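Local coordinates for probable disease resistance protein At5g66900 (Arabidopsis thaliana, PDB 7L7W) that acts as a plant helper immune receptor, of a class that forms calcium-permeable nonselective cation channels in cell-death signalling, at residues A[49-54]-A[109-114]. The protein carries 2 engineered substitutions. Numbering follows the deposited sequence.
Sequences EILFPL and KDMLKF
Leu51 is the central bump of this interface, and its two methyls diverge into the hollow between Met111 and Phe114 on the facing helix. With CG anti to the backbone N (chi1 164°), the side chain points across the gap. Leu51 CD2 lies 4.0 Å from Met111 CG. Leu51 CD1 sits 3.9 Å from Phe114 CD2, an oblique approach to the ring. Met111 leaves its helix differently: CG is anti to the carbonyl carbon and the chain beyond it is extended; the side chain crosses Leu51 at about a right angle, meeting it through CG, and also packs on Ala82 of helix 70-88.

One turn further along, Leu54 repeats the outward throw of Leu51. Leu54 CD2 is 3.5 Å from Phe114 CE2, at the edge of the ring and near its plane. Both leucines reach CD2 of Phe114, Leu54 from the ring edge and Leu51 obliquely, and Phe114 also packs on Leu75 of helix 70-88. At the margin, Ile50 CD1 and Leu112 CD2 meet tip to tip at 4.3 Å; the CB of Leu112 points away from the partner helix, and its branch swings back to make this touch.

No hydrogen bond crosses the interface; all four side-chain contacts between the segments are apolar, within 242 Å² of buried surface. The local axes approach to 9.6 Å and run in broadly the same direction, 40° apart, the backbones being nearest at Leu51 and Met111. Leu51 also packs on Leu24 of helix 20-32, while Met111 and Phe114 reach helix 70-88, so all four helices meet here. Such interleaved apolar side chains are characteristic of the core of a four-helix bundle, here the RPW8-type CC-R domain, in which they join helices 38-60 and 97-114.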
loop_
_atom_site.group_PDB
_atom_site.type_symbol
_atom_site.label_atom_id
_atom_site.label_comp_id
_atom_site.label_asym_id
_atom_site.label_seq_id
_atom_site.Cartn_x
_atom_site.Cartn_y
_atom_site.Cartn_z
ATOM N N GLU A 49 9.825 25.086 -1.032
ATOM C CA GLU A 49 9.351 26.456 -1.119
ATOM C C GLU A 49 10.133 27.369 -0.189
ATOM O O GLU A 49 10.276 28.562 -0.486
ATOM C CB GLU A 49 7.846 26.502 -0.843
ATOM C CG GLU A 49 7.044 26.054 -2.070
ATOM C CD GLU A 49 5.533 26.045 -1.871
ATOM O OE1 GLU A 49 5.051 25.635 -0.780
ATOM O OE2 GLU A 49 4.823 26.425 -2.836
ATOM N N ILE A 50 10.650 26.825 0.919
ATOM C CA ILE A 50 11.643 27.559 1.711
ATOM C C ILE A 50 12.904 27.809 0.887
ATOM O O ILE A 50 13.465 28.911 0.880
ATOM C CB ILE A 50 11.996 26.785 2.992
ATOM C CG1 ILE A 50 10.817 26.705 3.951
ATOM C CG2 ILE A 50 13.235 27.390 3.660
ATOM C CD1 ILE A 50 11.054 25.662 5.045
ATOM N N LEU A 51 13.396 26.764 0.222
ATOM C CA LEU A 51 14.644 26.878 -0.523
ATOM C C LEU A 51 14.508 27.741 -1.778
ATOM O O LEU A 51 15.515 28.262 -2.265
ATOM C CB LEU A 51 15.144 25.475 -0.878
ATOM C CG LEU A 51 16.223 25.298 -1.949
ATOM C CD1 LEU A 51 17.612 25.555 -1.353
ATOM C CD2 LEU A 51 16.139 23.910 -2.586
ATOM N N PHE A 52 13.290 27.916 -2.295
ATOM C CA PHE A 52 13.097 28.570 -3.589
ATOM C C PHE A 52 13.592 30.018 -3.660
ATOM O O PHE A 52 14.208 30.386 -4.677
ATOM C CB PHE A 52 11.615 28.478 -3.975
ATOM C CG PHE A 52 11.326 29.029 -5.320
ATOM C CD1 PHE A 52 11.665 28.316 -6.453
ATOM C CD2 PHE A 52 10.754 30.281 -5.461
ATOM C CE1 PHE A 52 11.419 28.831 -7.718
ATOM C CE2 PHE A 52 10.500 30.804 -6.724
ATOM C CZ PHE A 52 10.834 30.076 -7.855
ATOM N N PRO A 53 13.338 30.888 -2.680
ATOM C CA PRO A 53 13.871 32.253 -2.797
ATOM C C PRO A 53 15.390 32.287 -2.758
ATOM O O PRO A 53 16.019 33.143 -3.399
ATOM C CB PRO A 53 13.258 32.974 -1.587
ATOM C CG PRO A 53 12.148 32.113 -1.151
ATOM C CD PRO A 53 12.588 30.725 -1.431
ATOM N N LEU A 54 15.999 31.371 -2.010
ATOM C CA LEU A 54 17.453 31.287 -1.987
ATOM C C LEU A 54 18.000 30.927 -3.364
ATOM O O LEU A 54 19.042 31.448 -3.784
ATOM C CB LEU A 54 17.882 30.275 -0.935
ATOM C CG LEU A 54 19.362 30.121 -0.676
ATOM C CD1 LEU A 54 19.597 30.311 0.805
ATOM C CD2 LEU A 54 19.761 28.729 -1.097
ATOM N N LYS A 109 16.116 16.590 4.112
ATOM C CA LYS A 109 17.068 17.079 5.103
ATOM C C LYS A 109 18.188 17.844 4.410
ATOM O O LYS A 109 18.529 18.962 4.822
ATOM C CB LYS A 109 17.622 15.935 5.966
ATOM C CG LYS A 109 18.716 16.388 6.976
ATOM C CD LYS A 109 18.428 17.834 7.502
ATOM C CE LYS A 109 19.517 18.463 8.373
ATOM N NZ LYS A 109 19.315 19.945 8.390
ATOM N N ASP A 110 18.685 17.307 3.294
ATOM C CA ASP A 110 19.794 17.951 2.605
ATOM C C ASP A 110 19.403 19.364 2.191
ATOM O O ASP A 110 20.124 20.333 2.485
ATOM C CB ASP A 110 20.218 17.099 1.408
ATOM C CG ASP A 110 20.857 15.771 1.831
ATOM O OD1 ASP A 110 20.994 15.540 3.055
ATOM O OD2 ASP A 110 21.207 14.950 0.950
ATOM N N MET A 111 18.204 19.507 1.607
ATOM C CA MET A 111 17.775 20.822 1.153
ATOM C C MET A 111 17.762 21.793 2.318
ATOM O O MET A 111 18.314 22.900 2.226
ATOM C CB MET A 111 16.402 20.735 0.492
ATOM C CG MET A 111 16.459 20.315 -0.962
ATOM S SD MET A 111 14.837 20.012 -1.685
ATOM C CE MET A 111 15.282 19.761 -3.406
ATOM N N LEU A 112 17.235 21.348 3.461
ATOM C CA LEU A 112 17.163 22.236 4.609
ATOM C C LEU A 112 18.554 22.680 5.042
ATOM O O LEU A 112 18.779 23.876 5.275
ATOM C CB LEU A 112 16.420 21.560 5.758
ATOM C CG LEU A 112 14.907 21.516 5.535
ATOM C CD1 LEU A 112 14.197 21.025 6.778
ATOM C CD2 LEU A 112 14.358 22.866 5.098
ATOM N N LYS A 113 19.514 21.750 5.106
ATOM C CA LYS A 113 20.842 22.173 5.539
ATOM C C LYS A 113 21.438 23.164 4.550
ATOM O O LYS A 113 22.091 24.133 4.953
ATOM C CB LYS A 113 21.780 20.979 5.726
ATOM C CG LYS A 113 23.101 21.396 6.385
ATOM C CD LYS A 113 24.295 20.572 5.902
ATOM C CE LYS A 113 24.543 20.753 4.401
ATOM N NZ LYS A 113 25.693 21.660 4.090
ATOM N N PHE A 114 21.155 22.979 3.264
ATOM C CA PHE A 114 21.661 23.907 2.272
ATOM C C PHE A 114 21.125 25.313 2.499
ATOM O O PHE A 114 21.808 26.292 2.188
ATOM C CB PHE A 114 21.302 23.421 0.878
ATOM C CG PHE A 114 21.967 24.194 -0.192
ATOM C CD1 PHE A 114 23.169 23.754 -0.724
ATOM C CD2 PHE A 114 21.420 25.389 -0.647
ATOM C CE1 PHE A 114 23.813 24.489 -1.708
ATOM C CE2 PHE A 114 22.062 26.140 -1.630
ATOM C CZ PHE A 114 23.262 25.685 -2.164
#